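Local coordinates for pectinesterase 1 (Solanum lycopersicum, PDB 1XG2), which catalyses the hydrolysis of methyl esters in cell-wall pectin, releasing methanol, through its pectinesterase domain, here in complex with a pectinesterase inhibitor, at residues V6-G11 and Y36-T41; G40-N45 and T65-S70; R140-D145 and V162-Q167; F292-L297 and Y311-Y316. All blocks are in the same frame, centred on the assembly; numbering follows the deposited sequence.

Overall arrangement
In chain order, contacts 1 and 2 lie at the N-terminal end of a right-handed parallel beta-helix, contact 3 in its middle, and contact 4, in the C-terminal segments, covers contact 3 from outside. Contacts 1 and 2 touch, with centres 11 Å apart; they share Gly40 and Thr41 where the chain passes from strand 33-37, in one long parallel sheet, to strand 40-43, the outermost of a second. Contact 3 lies in the same sheet as contact 1, about 26 Å away between centres and near the centre of the domain. Contacts 3 and 4 have centres 11 Å apart, and the side-chain NE2 of Gln164 hydrogen-bonds to Val312 O between them.

Contact 1: V6-G11 and Y36-T41; sequences VVAQDG and YVKRGT
Segments 6-11 and 36-41 run nearly parallel, their end-to-end directions 18° apart, and pair as parallel beta-strands at Val6 with Tyr36 and Val7 with Val37. Val7 uses both its N-H and its C=O: its N donates to Tyr36 O at 2.7 Å, and its O accepts from Lys38 N at 2.8 Å. Both donors lie nearly along the C=O axis of their acceptor. Beyond Ala8 the backbones separate, and a water takes over the bridging, accepting from Gln9 N and donating to Arg39 O.

On one face Val6 CG1, anti to the backbone N (chi1 174°), lies 4.2 Å from Tyr36 CD2 and also meets Lys38 CE, whose extended chain crosses Val6 obliquely and runs past Ala8 CB. On the other face Val7 and Val37 stand side by side, CG1 to CG1 at 4.1 Å. The Gln9 side chain spans the widening gap: NE2 gives a bent bond (141°) to Thr41 O at 2.8 Å, coming from above the carbonyl plane, while OE1 receives a proton from a second water that accepts from Thr41 N. The amide is therefore fixed at both ends. OE1 also lies 3.6 Å from Gly40 CA, on the side where a beta-carbon would clash.

Lys38 NZ bonds to Thr12 and Tyr36 OH to Asp60. Strands 5-7 and 33-37 flank helix 18-24 in sequence as a beta-alpha-beta unit; that helix packs on Val7 through Ala21 and on Val37 through Leu18, while Tyr42 of strand 40-43 covers both valines.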
loop_
_atom_site.group_PDB
_atom_site.type_symbol
_atom_site.label_atom_id
_atom_site.label_comp_id
_atom_site.label_asym_id
_atom_site.label_seq_id
_atom_site.Cartn_x
_atom_site.Cartn_y
_atom_site.Cartn_z
ATOM N N VAL A 6 -11.294 -17.315 19.758
ATOM C CA VAL A 6 -10.271 -16.845 20.680
ATOM C C VAL A 6 -8.984 -17.623 20.438
ATOM O O VAL A 6 -9.007 -18.843 20.300
ATOM C CB VAL A 6 -10.728 -16.991 22.151
ATOM C CG1 VAL A 6 -9.595 -16.625 23.122
ATOM C CG2 VAL A 6 -11.969 -16.116 22.406
ATOM N N VAL A 7 -7.874 -16.898 20.373
ATOM C CA VAL A 7 -6.550 -17.486 20.264
ATOM C C VAL A 7 -5.823 -17.264 21.579
ATOM O O VAL A 7 -5.791 -16.154 22.098
ATOM C CB VAL A 7 -5.757 -16.847 19.128
ATOM C CG1 VAL A 7 -4.341 -17.393 19.087
ATOM C CG2 VAL A 7 -6.474 -17.050 17.793
ATOM N N ALA A 8 -5.242 -18.325 22.119
ATOM C CA ALA A 8 -4.503 -18.257 23.378
ATOM C C ALA A 8 -3.463 -19.372 23.497
ATOM O O ALA A 8 -3.679 -20.490 23.029
ATOM C CB ALA A 8 -5.466 -18.319 24.558
ATOM N N GLN A 9 -2.357 -19.049 24.159
ATOM C CA GLN A 9 -1.226 -19.959 24.317
ATOM C C GLN A 9 -1.392 -20.902 25.514
ATOM O O GLN A 9 -0.802 -21.977 25.535
ATOM C CB GLN A 9 0.078 -19.164 24.454
ATOM C CG GLN A 9 0.260 -18.129 23.359
ATOM C CD GLN A 9 1.660 -17.563 23.296
ATOM O OE1 GLN A 9 2.173 -17.054 24.299
ATOM N NE2 GLN A 9 2.288 -17.648 22.125
ATOM N N ASP A 10 -2.205 -20.497 26.486
ATOM C CA ASP A 10 -2.451 -21.285 27.699
ATOM C C ASP A 10 -3.639 -22.268 27.611
ATOM O O ASP A 10 -4.140 -22.721 28.647
ATOM C CB ASP A 10 -2.653 -20.337 28.894
ATOM C CG ASP A 10 -3.892 -19.450 28.749
ATOM O OD1 ASP A 10 -4.680 -19.641 27.795
ATOM O OD2 ASP A 10 -4.150 -18.520 29.547
ATOM N N GLY A 11 -4.098 -22.588 26.402
ATOM C CA GLY A 11 -5.178 -23.553 26.216
ATOM C C GLY A 11 -6.590 -23.083 26.557
ATOM O O GLY A 11 -7.540 -23.854 26.417
ATOM N N TYR A 36 -10.119 -12.811 18.664
ATOM C CA TYR A 36 -9.445 -12.187 19.802
ATOM C C TYR A 36 -8.203 -13.005 20.126
ATOM O O TYR A 36 -8.294 -14.203 20.303
ATOM C CB TYR A 36 -10.402 -12.099 21.010
ATOM C CG TYR A 36 -9.771 -11.737 22.353
ATOM C CD1 TYR A 36 -8.861 -10.701 22.469
ATOM C CD2 TYR A 36 -10.117 -12.430 23.518
ATOM C CE1 TYR A 36 -8.299 -10.357 23.702
ATOM C CE2 TYR A 36 -9.555 -12.094 24.761
ATOM C CZ TYR A 36 -8.640 -11.060 24.837
ATOM O OH TYR A 36 -8.071 -10.715 26.053
ATOM N N VAL A 37 -7.050 -12.357 20.186
ATOM C CA VAL A 37 -5.787 -13.009 20.476
ATOM C C VAL A 37 -5.325 -12.564 21.854
ATOM O O VAL A 37 -4.947 -11.402 22.051
ATOM C CB VAL A 37 -4.707 -12.636 19.427
ATOM C CG1 VAL A 37 -3.458 -13.460 19.642
ATOM C CG2 VAL A 37 -5.242 -12.808 18.008
ATOM N N LYS A 38 -5.368 -13.483 22.815
ATOM C CA LYS A 38 -4.939 -13.196 24.183
ATOM C C LYS A 38 -3.456 -12.883 24.266
ATOM O O LYS A 38 -2.696 -13.191 23.342
ATOM C CB LYS A 38 -5.256 -14.372 25.099
ATOM C CG LYS A 38 -6.733 -14.617 25.332
ATOM C CD LYS A 38 -6.929 -15.259 26.718
ATOM C CE LYS A 38 -8.319 -15.841 26.908
ATOM N NZ LYS A 38 -8.480 -16.486 28.260
ATOM N N ARG A 39 -3.049 -12.276 25.380
ATOM C CA ARG A 39 -1.681 -11.804 25.557
ATOM C C ARG A 39 -0.686 -12.929 25.353
ATOM O O ARG A 39 -0.962 -14.097 25.661
ATOM C CB ARG A 39 -1.475 -11.145 26.934
ATOM C CG ARG A 39 -1.544 -12.094 28.131
ATOM C CD ARG A 39 -1.663 -11.371 29.467
ATOM N NE ARG A 39 -2.892 -10.568 29.533
ATOM C CZ ARG A 39 -3.299 -9.878 30.604
ATOM N NH1 ARG A 39 -2.581 -9.865 31.728
ATOM N NH2 ARG A 39 -4.431 -9.190 30.545
ATOM N N GLY A 40 0.456 -12.563 24.790
ATOM C CA GLY A 40 1.477 -13.518 24.422
ATOM C C GLY A 40 2.187 -13.061 23.167
ATOM O O GLY A 40 1.747 -12.124 22.490
ATOM N N THR A 41 3.300 -13.718 22.877
ATOM C CA THR A 41 4.063 -13.479 21.668
ATOM C C THR A 41 3.916 -14.709 20.782
ATOM O O THR A 41 4.200 -15.825 21.206
ATOM C CB THR A 41 5.509 -13.183 22.039
ATOM O OG1 THR A 41 5.557 -11.904 22.698
ATOM C CG2 THR A 41 6.379 -13.007 20.799
HETATM O O HOH W 1 4.288 -15.559 24.962
HETATM O O HOH W 2 -2.514 -16.470 25.894
#

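Contact 2: G40-N45 and T65-S70; sequences GTYKEN and TTITGS
Three well-formed backbone hydrogen bonds join strands 40-43 and 65-69, which run parallel at 23° with their axes 4.7 Å apart. Thr66 carries two of them: its N donates to Gly40 O, and its O accepts from Tyr42 N at 2.7 Å. Tyr42 O then takes Thr68 N at 2.9 Å, with the donor above the carbonyl plane. A fourth bond, Glu44 N to Thr68 O, is weak; Glu44 N is shared with Tyr42 O, consistent with the inverse gamma turn centred on Lys43. Thr66 O also makes a polar contact at the edge of the Tyr42 ring, in its plane.

On the face of Tyr42, Thr65 and Ile67, the Ile67 and Tyr42 side chains cross obliquely, Ile67 CD1 reaching Tyr42 CB at 3.7 Å. Thr65 CG2 meets the same ring at CE1. On the face of Thr41 the CG2 methyls of Thr41 and Thr68 touch at 3.7 Å, beside Lys43 CG.

Water completes the far end: one molecule donates to Asn45 OD1 and Thr68 O, another links Asn45 OD1 to Ser70 N.

Two buried threonine hydroxyls are satisfied outside the pair, tying Thr65 OG1 to Val37 O of preceding strand 33-37 and Thr68 OG1 to Gln100 of adjacent strand 98-101.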
loop_
_atom_site.group_PDB
_atom_site.type_symbol
_atom_site.label_atom_id
_atom_site.label_comp_id
_atom_site.label_asym_id
_atom_site.label_seq_id
_atom_site.Cartn_x
_atom_site.Cartn_y
_atom_site.Cartn_z
ATOM N N GLY A 40 0.456 -12.563 24.790
ATOM C CA GLY A 40 1.477 -13.518 24.422
ATOM C C GLY A 40 2.187 -13.061 23.167
ATOM O O GLY A 40 1.747 -12.124 22.490
ATOM N N THR A 41 3.300 -13.718 22.877
ATOM C CA THR A 41 4.063 -13.479 21.668
ATOM C C THR A 41 3.916 -14.709 20.782
ATOM O O THR A 41 4.200 -15.825 21.206
ATOM C CB THR A 41 5.509 -13.183 22.039
ATOM O OG1 THR A 41 5.557 -11.904 22.698
ATOM C CG2 THR A 41 6.379 -13.007 20.799
ATOM N N TYR A 42 3.449 -14.491 19.554
ATOM C CA TYR A 42 3.101 -15.562 18.632
ATOM C C TYR A 42 4.059 -15.472 17.467
ATOM O O TYR A 42 4.010 -14.530 16.682
ATOM C CB TYR A 42 1.647 -15.402 18.163
ATOM C CG TYR A 42 0.631 -15.464 19.279
ATOM C CD1 TYR A 42 0.440 -14.389 20.140
ATOM C CD2 TYR A 42 -0.141 -16.610 19.482
ATOM C CE1 TYR A 42 -0.488 -14.450 21.172
ATOM C CE2 TYR A 42 -1.077 -16.683 20.523
ATOM C CZ TYR A 42 -1.239 -15.599 21.362
ATOM O OH TYR A 42 -2.158 -15.661 22.379
ATOM N N LYS A 43 4.937 -16.463 17.380
ATOM C CA LYS A 43 6.005 -16.518 16.397
ATOM C C LYS A 43 5.429 -17.223 15.170
ATOM O O LYS A 43 5.579 -18.438 15.017
ATOM C CB LYS A 43 7.180 -17.312 16.994
ATOM C CG LYS A 43 8.584 -16.771 16.820
ATOM C CD LYS A 43 9.394 -17.034 18.131
ATOM C CE LYS A 43 10.920 -16.948 17.946
ATOM N NZ LYS A 43 11.650 -17.168 19.251
ATOM N N GLU A 44 4.732 -16.462 14.325
ATOM C CA GLU A 44 4.134 -16.996 13.105
ATOM C C GLU A 44 4.041 -15.939 12.005
ATOM O O GLU A 44 4.018 -14.733 12.266
ATOM C CB GLU A 44 2.742 -17.651 13.340
ATOM C CG GLU A 44 1.903 -17.114 14.479
ATOM C CD GLU A 44 0.553 -17.820 14.656
ATOM O OE1 GLU A 44 -0.068 -18.282 13.670
ATOM O OE2 GLU A 44 0.090 -17.886 15.819
ATOM N N ASN A 45 4.033 -16.418 10.769
ATOM C CA ASN A 45 3.759 -15.601 9.600
ATOM C C ASN A 45 2.347 -15.904 9.147
ATOM O O ASN A 45 2.050 -17.019 8.712
ATOM C CB ASN A 45 4.766 -15.878 8.485
ATOM C CG ASN A 45 6.124 -15.254 8.763
ATOM O OD1 ASN A 45 6.988 -15.874 9.397
ATOM N ND2 ASN A 45 6.326 -14.031 8.285
ATOM N N THR A 65 -0.084 -8.253 23.201
ATOM C CA THR A 65 -0.200 -9.288 22.178
ATOM C C THR A 65 0.695 -8.919 21.012
ATOM O O THR A 65 0.554 -7.846 20.433
ATOM C CB THR A 65 -1.659 -9.465 21.687
ATOM O OG1 THR A 65 -2.493 -9.910 22.757
ATOM C CG2 THR A 65 -1.762 -10.616 20.690
ATOM N N THR A 66 1.618 -9.814 20.674
ATOM C CA THR A 66 2.579 -9.579 19.600
ATOM C C THR A 66 2.594 -10.756 18.611
ATOM O O THR A 66 2.707 -11.914 19.022
ATOM C CB THR A 66 3.978 -9.423 20.202
ATOM O OG1 THR A 66 4.040 -8.246 21.014
ATOM C CG2 THR A 66 5.002 -9.174 19.142
ATOM N N ILE A 67 2.484 -10.452 17.323
ATOM C CA ILE A 67 2.749 -11.420 16.265
ATOM C C ILE A 67 4.114 -11.071 15.736
ATOM O O ILE A 67 4.346 -9.924 15.356
ATOM C CB ILE A 67 1.695 -11.338 15.143
ATOM C CG1 ILE A 67 0.295 -11.284 15.730
ATOM C CG2 ILE A 67 1.834 -12.518 14.170
ATOM C CD1 ILE A 67 -0.068 -12.439 16.669
ATOM N N THR A 68 5.029 -12.046 15.702
ATOM C CA THR A 68 6.410 -11.765 15.346
ATOM C C THR A 68 6.965 -12.745 14.319
ATOM O O THR A 68 6.526 -13.886 14.232
ATOM C CB THR A 68 7.301 -11.699 16.612
ATOM O OG1 THR A 68 8.621 -11.222 16.279
ATOM C CG2 THR A 68 7.503 -13.058 17.249
ATOM N N GLY A 69 7.895 -12.236 13.517
ATOM C CA GLY A 69 8.598 -13.006 12.503
ATOM C C GLY A 69 9.882 -12.290 12.146
ATOM O O GLY A 69 10.150 -11.210 12.669
ATOM N N SER A 70 10.678 -12.875 11.251
ATOM C CA SER A 70 11.983 -12.316 10.894
ATOM C C SER A 70 12.398 -12.561 9.440
ATOM O O SER A 70 13.595 -12.493 9.125
ATOM C CB SER A 70 13.075 -12.860 11.837
ATOM O OG SER A 70 13.047 -14.276 11.876
HETATM O O HOH W 3 9.620 -15.529 10.405
HETATM O O HOH W 4 7.283 -16.069 12.603
#

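Contact 3: R140-D145 and V162-Q167; sequences RQFYRD and VFQKCQ
Tyr143 and Phe163 form an offset stack at the apolar centre, on adjacent parallel strands of the beta-helix, 140-144 and 160-164. The ring centroids are 4.6 Å apart and the planes differ by 21°; both CG atoms stand anti to the carbonyl carbon, so the side chains point the same way. Phe163 CE2 sits over one face of the tyrosine ring, offset toward its rim, and CD2 presses on Tyr143 CB at 3.4 Å. Leu134 of strand 134-136 touches both residues, and Cys166 SG lies against Tyr143 CB.

On the opposite face Phe142 CD1 meets Val162 CB, and the carboxamide of Gln164 lies at the edge of the Phe142 ring, the two planes 83° apart; its NE2 bonds to Val312 O and Gln198 OE1. Val294 of helix 294-297 covers this side.

The backbones are joined by straight bonds, Tyr143 N to Val162 O (2.9 Å, 176°) and Gln164 N to Tyr143 O (2.8 Å), with a longer one from Val162 N to Gln141 O.

At the polar edge Arg144 NE makes a salt bridge with Asp145 OD2 whose hydrogen bond is weak. Lys165 NZ lies 4.0 Å from Arg144 NH2, a like charge, and has a salt bridge to Asp317. Arg144 NH1 gives Gln164 OE1 a weak bond at 3.1 Å, and Lys165 CG lies 3.9 Å above the centre of the guanidinium plane.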
loop_
_atom_site.group_PDB
_atom_site.type_symbol
_atom_site.label_atom_id
_atom_site.label_comp_id
_atom_site.label_asym_id
_atom_site.label_seq_id
_atom_site.Cartn_x
_atom_site.Cartn_y
_atom_site.Cartn_z
ATOM N N ARG A 140 -7.558 1.099 -0.211
ATOM C CA ARG A 140 -7.813 2.197 0.723
ATOM C C ARG A 140 -7.669 1.720 2.165
ATOM O O ARG A 140 -8.299 0.739 2.571
ATOM C CB ARG A 140 -9.202 2.798 0.516
ATOM C CG ARG A 140 -9.342 3.586 -0.772
ATOM C CD ARG A 140 -10.777 3.886 -1.176
ATOM N NE ARG A 140 -11.531 2.680 -1.491
ATOM C CZ ARG A 140 -12.693 2.639 -2.165
ATOM N NH1 ARG A 140 -13.270 3.743 -2.619
ATOM N NH2 ARG A 140 -13.264 1.475 -2.394
ATOM N N GLN A 141 -6.868 2.458 2.927
ATOM C CA GLN A 141 -6.476 2.082 4.284
ATOM C C GLN A 141 -6.522 3.296 5.218
ATOM O O GLN A 141 -6.227 4.415 4.815
ATOM C CB GLN A 141 -5.069 1.468 4.295
ATOM C CG GLN A 141 -4.835 0.414 3.218
ATOM C CD GLN A 141 -3.435 -0.175 3.200
ATOM O OE1 GLN A 141 -3.045 -0.816 2.211
ATOM N NE2 GLN A 141 -2.693 0.012 4.265
ATOM N N PHE A 142 -6.891 3.037 6.463
ATOM C CA PHE A 142 -6.940 4.037 7.512
ATOM C C PHE A 142 -6.211 3.493 8.731
ATOM O O PHE A 142 -6.533 2.396 9.225
ATOM C CB PHE A 142 -8.393 4.344 7.858
ATOM C CG PHE A 142 -8.575 5.435 8.878
ATOM C CD1 PHE A 142 -8.124 6.721 8.644
ATOM C CD2 PHE A 142 -9.235 5.170 10.074
ATOM C CE1 PHE A 142 -8.301 7.710 9.606
ATOM C CE2 PHE A 142 -9.432 6.172 11.028
ATOM C CZ PHE A 142 -8.959 7.421 10.797
ATOM N N TYR A 143 -5.249 4.277 9.206
ATOM C CA TYR A 143 -4.480 3.999 10.404
ATOM C C TYR A 143 -4.811 5.057 11.445
ATOM O O TYR A 143 -4.735 6.244 11.169
ATOM C CB TYR A 143 -2.975 4.018 10.109
ATOM C CG TYR A 143 -2.569 2.876 9.219
ATOM C CD1 TYR A 143 -2.856 2.897 7.847
ATOM C CD2 TYR A 143 -1.899 1.776 9.726
ATOM C CE1 TYR A 143 -2.492 1.848 7.018
ATOM C CE2 TYR A 143 -1.539 0.706 8.895
ATOM C CZ TYR A 143 -1.860 0.746 7.550
ATOM O OH TYR A 143 -1.526 -0.308 6.723
ATOM N N ARG A 144 -5.171 4.609 12.636
ATOM C CA ARG A 144 -5.639 5.487 13.694
ATOM C C ARG A 144 -5.046 5.074 15.029
ATOM O O ARG A 144 -5.026 3.890 15.372
ATOM C CB ARG A 144 -7.161 5.427 13.752
ATOM C CG ARG A 144 -7.814 6.247 14.846
ATOM C CD ARG A 144 -7.756 7.760 14.646
ATOM N NE ARG A 144 -8.214 8.437 15.859
ATOM C CZ ARG A 144 -8.839 9.609 15.903
ATOM N NH1 ARG A 144 -9.080 10.314 14.799
ATOM N NH2 ARG A 144 -9.217 10.094 17.079
ATOM N N ASP A 145 -4.607 6.071 15.801
ATOM C CA ASP A 145 -4.148 5.870 17.171
ATOM C C ASP A 145 -3.057 4.798 17.288
ATOM O O ASP A 145 -3.005 4.061 18.266
ATOM C CB ASP A 145 -5.332 5.507 18.071
ATOM C CG ASP A 145 -6.297 6.668 18.279
ATOM O OD1 ASP A 145 -7.408 6.412 18.787
ATOM O OD2 ASP A 145 -6.040 7.851 17.976
ATOM N N VAL A 162 -4.550 7.099 4.731
ATOM C CA VAL A 162 -4.455 8.165 5.722
ATOM C C VAL A 162 -4.043 7.625 7.092
ATOM O O VAL A 162 -4.639 6.671 7.605
ATOM C CB VAL A 162 -5.793 8.899 5.846
ATOM C CG1 VAL A 162 -5.726 9.980 6.917
ATOM C CG2 VAL A 162 -6.166 9.496 4.494
ATOM N N PHE A 163 -3.012 8.242 7.655
ATOM C CA PHE A 163 -2.579 8.041 9.035
ATOM C C PHE A 163 -3.093 9.217 9.840
ATOM O O PHE A 163 -2.829 10.376 9.507
ATOM C CB PHE A 163 -1.054 7.971 9.133
ATOM C CG PHE A 163 -0.462 6.802 8.419
ATOM C CD1 PHE A 163 -0.222 6.861 7.057
ATOM C CD2 PHE A 163 -0.146 5.632 9.106
ATOM C CE1 PHE A 163 0.294 5.772 6.388
ATOM C CE2 PHE A 163 0.377 4.544 8.442
ATOM C CZ PHE A 163 0.605 4.615 7.090
ATOM N N GLN A 164 -3.845 8.925 10.889
ATOM C CA GLN A 164 -4.424 9.959 11.714
ATOM C C GLN A 164 -4.161 9.680 13.179
ATOM O O GLN A 164 -4.461 8.600 13.655
ATOM C CB GLN A 164 -5.921 10.012 11.457
ATOM C CG GLN A 164 -6.499 11.373 11.491
ATOM C CD GLN A 164 -7.955 11.366 11.090
ATOM O OE1 GLN A 164 -8.778 10.780 11.789
ATOM N NE2 GLN A 164 -8.273 11.989 9.961
ATOM N N LYS A 165 -3.617 10.667 13.890
ATOM C CA LYS A 165 -3.307 10.525 15.314
ATOM C C LYS A 165 -2.438 9.294 15.612
ATOM O O LYS A 165 -2.635 8.586 16.600
ATOM C CB LYS A 165 -4.592 10.524 16.152
ATOM C CG LYS A 165 -5.497 11.716 15.875
ATOM C CD LYS A 165 -5.535 12.713 17.001
ATOM C CE LYS A 165 -6.397 13.949 16.646
ATOM N NZ LYS A 165 -7.855 13.816 17.013
ATOM N N CYS A 166 -1.469 9.062 14.735
ATOM C CA CYS A 166 -0.454 8.038 14.932
ATOM C C CYS A 166 0.850 8.684 15.358
ATOM O O CYS A 166 1.100 9.841 15.051
ATOM C CB CYS A 166 -0.220 7.260 13.636
ATOM S SG CYS A 166 -1.671 6.308 13.105
ATOM N N GLN A 167 1.684 7.916 16.048
ATOM C CA GLN A 167 3.048 8.320 16.330
ATOM C C GLN A 167 3.949 7.550 15.363
ATOM O O GLN A 167 3.993 6.323 15.385
ATOM C CB GLN A 167 3.385 8.030 17.795
ATOM C CG GLN A 167 2.405 8.695 18.748
ATOM C CD GLN A 167 2.914 8.821 20.179
ATOM O OE1 GLN A 167 3.706 9.721 20.492
ATOM N NE2 GLN A 167 2.437 7.943 21.053
#

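Contact 4: F292-L297 and Y311-Y316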
loop_
_atom_site.group_PDB
_atom_site.type_symbol
_atom_site.label_atom_id
_atom_site.label_comp_id
_atom_site.label_asym_id
_atom_site.label_seq_id
_atom_site.Cartn_x
_atom_site.Cartn_y
_atom_site.Cartn_z
ATOM N N PHE A 292 -6.331 15.315 0.346
ATOM C CA PHE A 292 -5.603 14.342 1.155
ATOM C C PHE A 292 -6.302 13.992 2.458
ATOM O O PHE A 292 -5.743 13.292 3.287
ATOM C CB PHE A 292 -4.164 14.831 1.340
ATOM C CG PHE A 292 -3.477 15.082 0.021
ATOM C CD1 PHE A 292 -2.979 14.021 -0.728
ATOM C CD2 PHE A 292 -3.430 16.353 -0.519
ATOM C CE1 PHE A 292 -2.389 14.231 -1.969
ATOM C CE2 PHE A 292 -2.847 16.577 -1.757
ATOM C CZ PHE A 292 -2.321 15.512 -2.490
ATOM N N THR A 293 -7.557 14.430 2.592
ATOM C CA THR A 293 -8.368 14.121 3.768
ATOM C C THR A 293 -8.998 12.753 3.625
ATOM O O THR A 293 -9.014 12.154 2.548
ATOM C CB THR A 293 -9.485 15.164 3.983
ATOM O OG1 THR A 293 -10.311 15.243 2.816
ATOM C CG2 THR A 293 -8.922 16.553 4.159
ATOM N N VAL A 294 -9.510 12.249 4.727
ATOM C CA VAL A 294 -10.192 10.958 4.750
ATOM C C VAL A 294 -11.341 10.953 3.740
ATOM O O VAL A 294 -11.534 9.986 3.005
ATOM C CB VAL A 294 -10.715 10.664 6.142
ATOM C CG1 VAL A 294 -11.793 9.584 6.134
ATOM C CG2 VAL A 294 -9.580 10.286 7.061
ATOM N N ALA A 295 -12.090 12.050 3.719
ATOM C CA ALA A 295 -13.230 12.188 2.823
ATOM C C ALA A 295 -12.831 12.039 1.348
ATOM O O ALA A 295 -13.499 11.347 0.592
ATOM C CB ALA A 295 -13.905 13.527 3.055
ATOM N N LYS A 296 -11.736 12.667 0.943
ATOM C CA LYS A 296 -11.398 12.724 -0.477
ATOM C C LYS A 296 -10.447 11.618 -0.931
ATOM O O LYS A 296 -10.585 11.110 -2.038
ATOM C CB LYS A 296 -10.796 14.086 -0.828
ATOM C CG LYS A 296 -11.708 15.265 -0.538
ATOM C CD LYS A 296 -12.978 15.235 -1.374
ATOM C CE LYS A 296 -13.950 16.335 -0.929
ATOM N NZ LYS A 296 -15.260 16.232 -1.636
ATOM N N LEU A 297 -9.465 11.264 -0.108
ATOM C CA LEU A 297 -8.427 10.326 -0.546
ATOM C C LEU A 297 -8.868 8.867 -0.433
ATOM O O LEU A 297 -8.544 8.054 -1.290
ATOM C CB LEU A 297 -7.125 10.553 0.222
ATOM C CG LEU A 297 -5.930 9.673 -0.186
ATOM C CD1 LEU A 297 -5.487 9.958 -1.614
ATOM C CD2 LEU A 297 -4.778 9.893 0.769
ATOM N N TYR A 311 -12.664 8.872 13.578
ATOM C CA TYR A 311 -11.967 9.551 12.489
ATOM C C TYR A 311 -12.434 10.979 12.347
ATOM O O TYR A 311 -13.580 11.309 12.670
ATOM C CB TYR A 311 -12.138 8.809 11.140
ATOM C CG TYR A 311 -13.564 8.759 10.617
ATOM C CD1 TYR A 311 -14.496 7.865 11.140
ATOM C CD2 TYR A 311 -13.981 9.613 9.605
ATOM C CE1 TYR A 311 -15.805 7.813 10.657
ATOM C CE2 TYR A 311 -15.281 9.575 9.129
ATOM C CZ TYR A 311 -16.187 8.685 9.649
ATOM O OH TYR A 311 -17.481 8.664 9.153
ATOM N N VAL A 312 -11.521 11.820 11.882
ATOM C CA VAL A 312 -11.820 13.158 11.430
ATOM C C VAL A 312 -11.937 13.096 9.918
ATOM O O VAL A 312 -11.024 12.643 9.228
ATOM C CB VAL A 312 -10.714 14.146 11.851
ATOM C CG1 VAL A 312 -10.883 15.506 11.175
ATOM C CG2 VAL A 312 -10.691 14.277 13.376
ATOM N N ASP A 313 -13.062 13.591 9.411
ATOM C CA ASP A 313 -13.389 13.537 7.994
ATOM C C ASP A 313 -12.657 14.566 7.120
ATOM O O ASP A 313 -12.321 14.290 5.957
ATOM C CB ASP A 313 -14.898 13.745 7.840
ATOM C CG ASP A 313 -15.430 13.110 6.601
ATOM O OD1 ASP A 313 -15.348 11.871 6.481
ATOM O OD2 ASP A 313 -15.943 13.766 5.677
ATOM N N GLY A 314 -12.448 15.755 7.676
ATOM C CA GLY A 314 -11.907 16.891 6.953
ATOM C C GLY A 314 -10.525 17.314 7.419
ATOM O O GLY A 314 -9.752 16.485 7.899
ATOM N N LEU A 315 -10.232 18.611 7.279
ATOM C CA LEU A 315 -8.885 19.159 7.469
ATOM C C LEU A 315 -8.440 19.417 8.902
ATOM O O LEU A 315 -7.247 19.334 9.190
ATOM C CB LEU A 315 -8.749 20.486 6.724
ATOM C CG LEU A 315 -8.539 20.448 5.221
ATOM C CD1 LEU A 315 -8.556 21.880 4.694
ATOM C CD2 LEU A 315 -7.227 19.769 4.862
ATOM N N TYR A 316 -9.380 19.770 9.780
ATOM C CA TYR A 316 -9.034 20.294 11.105
ATOM C C TYR A 316 -9.525 19.458 12.270
ATOM O O TYR A 316 -10.640 18.928 12.269
ATOM C CB TYR A 316 -9.546 21.720 11.281
ATOM C CG TYR A 316 -9.179 22.623 10.138
ATOM C CD1 TYR A 316 -10.165 23.207 9.348
ATOM C CD2 TYR A 316 -7.844 22.876 9.825
ATOM C CE1 TYR A 316 -9.835 24.029 8.309
ATOM C CE2 TYR A 316 -7.506 23.701 8.786
ATOM C CZ TYR A 316 -8.503 24.277 8.027
ATOM O OH TYR A 316 -8.170 25.089 6.983
HETATM O O HOH W 5 -9.148 13.909 7.102
#
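Val294 and Tyr311 cross at about a right angle, Val294 CG1 reaching ring atom CD2 of Tyr311 at 4.1 Å. The other methyl, CG2, stands anti to the carbonyl carbon and rests 3.5 Å from Val312 O, so the forked side chain meets the incoming tail with both branches.

Thr293 approaches Leu315 obliquely, its CG2 3.7 Å from Leu315 CD2. Chi1 of 57° puts OG1 between N and the carbonyl carbon and turns CG2 to the tail. From there OG1 accepts a weak capping bond from Lys296 N, as the N-cap of helix 294-297, and it also bonds to Met290 O.

Asp313 curls its carboxylate back to the helix start: OD2 is 3.3 Å from Ala295 CB. Its backbone O, in the same region, accepts Ala295 N at 3.2 Å, the direct hydrogen bond between the segments, with the donor in the carbonyl plane. A water accepts from Val294 N and can donate to Gly314 O. Ala295 N is thus satisfied by the tail directly, Val294 N through a water.

Val294 also packs on Val162 and Gln164 of strand 160-164. The contact is that of a short N-capped helix and the C-terminal tail packed on the outside of a parallel beta-helix.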